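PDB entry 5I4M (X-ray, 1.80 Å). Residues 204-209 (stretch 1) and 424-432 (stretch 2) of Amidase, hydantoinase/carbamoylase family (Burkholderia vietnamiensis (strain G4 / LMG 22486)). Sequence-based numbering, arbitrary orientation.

Stretch 1, residues 204-209: LHAAFE
Stretch 2, residues 424-432: AMLSRACEP

Residues 206-209 form a strand that continues later in the chain, and residues 424-429 close a helix that begins earlier. Their axes approach to 9.2 Å with N-to-C directions at 177°, so the two elements run antiparallel. Register is set by CA-CA distances of 7.0 Å for Ala206-Arg428 and 7.2 Å for Phe208-Met425. Strand phi/psi runs from -166/158 at Ala206 to -123/128 at Glu209; this extended backbone alternates its side chains, so Ala206 and Phe208 point toward the helix while Ala207 points away. His205, at -71/-43, precedes the strand and also points toward stretch 2. Helical values persist to Ala429 (-75/-15), anchored by Ala429 N to Met425 O at 2.8 Å; Cys430 (-99/6) leaves helical phi/psi, and Glu431 (-67/133) is extended.

Apolar packing centres on Phe208 (chi1 -63°, m; chi2 -90°). The CB of Ala424 lies 4.1 Å from its ring centroid and 18° off the normal, a CH-pi contact over one face. Arg428 CG meets the ring edge, 3.7 Å from Phe208 CZ, whereas Met425 CG (chi1 m, chi2 t, chi3 p) approaches obliquely, 4.0 Å from Phe208 CD2. Nearby, Ala206 CB rests 3.8 Å from Arg428 CD, so the aliphatic part of the arginine serves both strand residues.

Polar bonding gathers at Glu431 (chi1 m, chi2 t, chi3 5°). His205, with chi1 t and chi2 62°, donates from NE2 to Glu431 OE1 at 2.9 Å and 143°, the acceptor lying near the ring plane. Within stretch 2, Arg428 (chi1 m, chi2 -124°, chi3 p, chi4 -169°) forms a salt bridge with the same carboxylate: NE to Glu431 OE2 is 3.0 Å at 151°, and NH2 to Glu431 OE1 is 3.2 Å at 158°. Glu431 OE1 thus accepts from both stretches. The interface buries 327 Å² in total.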

# COMPACT_ATOMS: atom_id res chain seq x y z
N LEU A 204 -19.20 -38.05 -2.99
CA LEU A 204 -17.86 -38.57 -2.75
C LEU A 204 -17.94 -39.65 -1.68
O LEU A 204 -18.63 -39.48 -0.67
CB LEU A 204 -16.91 -37.46 -2.31
CG LEU A 204 -16.87 -36.22 -3.21
CD1 LEU A 204 -15.93 -35.15 -2.64
CD2 LEU A 204 -16.48 -36.58 -4.63
N HIS A 205 -17.23 -40.75 -1.90
CA HIS A 205 -17.21 -41.82 -0.90
C HIS A 205 -16.41 -41.40 0.33
O HIS A 205 -16.84 -41.65 1.47
CB HIS A 205 -16.63 -43.09 -1.51
CG HIS A 205 -16.63 -44.25 -0.57
ND1 HIS A 205 -17.79 -44.78 -0.04
CD2 HIS A 205 -15.61 -44.99 -0.06
CE1 HIS A 205 -17.48 -45.79 0.76
NE2 HIS A 205 -16.17 -45.94 0.76
N ALA A 206 -15.26 -40.78 0.12
CA ALA A 206 -14.40 -40.29 1.19
C ALA A 206 -13.39 -39.34 0.58
O ALA A 206 -13.11 -39.40 -0.62
CB ALA A 206 -13.69 -41.43 1.92
N ALA A 207 -12.82 -38.48 1.42
CA ALA A 207 -11.84 -37.50 0.97
C ALA A 207 -10.73 -37.40 2.00
O ALA A 207 -10.98 -37.47 3.20
CB ALA A 207 -12.48 -36.13 0.74
N PHE A 208 -9.49 -37.27 1.52
CA PHE A 208 -8.33 -37.06 2.37
C PHE A 208 -7.47 -35.98 1.73
O PHE A 208 -7.27 -35.99 0.52
CB PHE A 208 -7.47 -38.33 2.54
CG PHE A 208 -8.18 -39.47 3.20
CD1 PHE A 208 -8.13 -39.62 4.58
CD2 PHE A 208 -8.86 -40.41 2.45
CE1 PHE A 208 -8.78 -40.68 5.20
CE2 PHE A 208 -9.50 -41.47 3.05
CZ PHE A 208 -9.47 -41.61 4.43
N GLU A 209 -6.95 -35.06 2.53
CA GLU A 209 -5.98 -34.08 2.04
C GLU A 209 -4.70 -34.18 2.85
O GLU A 209 -4.71 -34.14 4.09
CB GLU A 209 -6.55 -32.65 2.09
CG GLU A 209 -5.53 -31.58 1.65
CD GLU A 209 -6.16 -30.22 1.42
OE1 GLU A 209 -7.38 -30.11 1.62
OE2 GLU A 209 -5.45 -29.27 1.01
N ALA A 424 -4.39 -44.78 3.72
CA ALA A 424 -5.70 -44.31 4.14
C ALA A 424 -6.67 -44.32 2.96
O ALA A 424 -7.83 -44.73 3.10
CB ALA A 424 -5.60 -42.92 4.74
N MET A 425 -6.20 -43.87 1.80
CA MET A 425 -7.04 -43.91 0.61
C MET A 425 -7.34 -45.34 0.19
O MET A 425 -8.49 -45.68 -0.12
CB MET A 425 -6.37 -43.15 -0.54
CG MET A 425 -6.29 -41.65 -0.31
SD MET A 425 -5.62 -40.84 -1.77
CE MET A 425 -6.94 -41.11 -2.95
N LEU A 426 -6.32 -46.20 0.19
CA LEU A 426 -6.54 -47.60 -0.15
C LEU A 426 -7.57 -48.23 0.77
O LEU A 426 -8.44 -48.99 0.32
CB LEU A 426 -5.23 -48.38 -0.07
CG LEU A 426 -4.46 -48.56 -1.36
CD1 LEU A 426 -3.15 -49.27 -1.05
CD2 LEU A 426 -5.29 -49.33 -2.37
N SER A 427 -7.48 -47.94 2.06
CA SER A 427 -8.41 -48.51 3.02
C SER A 427 -9.86 -48.22 2.63
O SER A 427 -10.71 -49.11 2.68
CB SER A 427 -8.10 -47.98 4.42
OG SER A 427 -8.94 -48.58 5.38
N ARG A 428 -10.14 -46.99 2.22
CA ARG A 428 -11.52 -46.65 1.89
C ARG A 428 -11.89 -47.01 0.46
O ARG A 428 -13.05 -47.37 0.20
CB ARG A 428 -11.75 -45.16 2.15
CG ARG A 428 -11.26 -44.74 3.53
CD ARG A 428 -12.34 -44.08 4.34
NE ARG A 428 -13.56 -44.87 4.39
CZ ARG A 428 -14.71 -44.41 4.87
NH1 ARG A 428 -14.79 -43.17 5.35
NH2 ARG A 428 -15.79 -45.18 4.88
N ALA A 429 -10.95 -46.93 -0.48
CA ALA A 429 -11.27 -47.18 -1.87
C ALA A 429 -11.46 -48.66 -2.16
O ALA A 429 -12.01 -49.01 -3.20
CB ALA A 429 -10.18 -46.61 -2.79
N CYS A 430 -11.02 -49.53 -1.25
CA CYS A 430 -11.19 -50.96 -1.41
C CYS A 430 -12.37 -51.51 -0.62
O CYS A 430 -12.56 -52.73 -0.58
CB CYS A 430 -9.90 -51.69 -1.02
SG CYS A 430 -8.61 -51.47 -2.27
N GLU A 431 -13.16 -50.64 -0.00
CA GLU A 431 -14.41 -51.09 0.61
C GLU A 431 -15.36 -51.54 -0.49
O GLU A 431 -15.50 -50.85 -1.51
CB GLU A 431 -15.02 -49.97 1.45
CG GLU A 431 -14.16 -49.57 2.63
CD GLU A 431 -14.64 -48.32 3.35
OE1 GLU A 431 -15.71 -47.79 3.00
OE2 GLU A 431 -13.92 -47.86 4.27
N PRO A 432 -16.00 -52.70 -0.36
CA PRO A 432 -16.89 -53.17 -1.43
C PRO A 432 -18.08 -52.25 -1.59
O PRO A 432 -18.55 -51.64 -0.63
CB PRO A 432 -17.32 -54.57 -0.94
CG PRO A 432 -16.24 -54.98 0.03
CD PRO A 432 -15.80 -53.70 0.70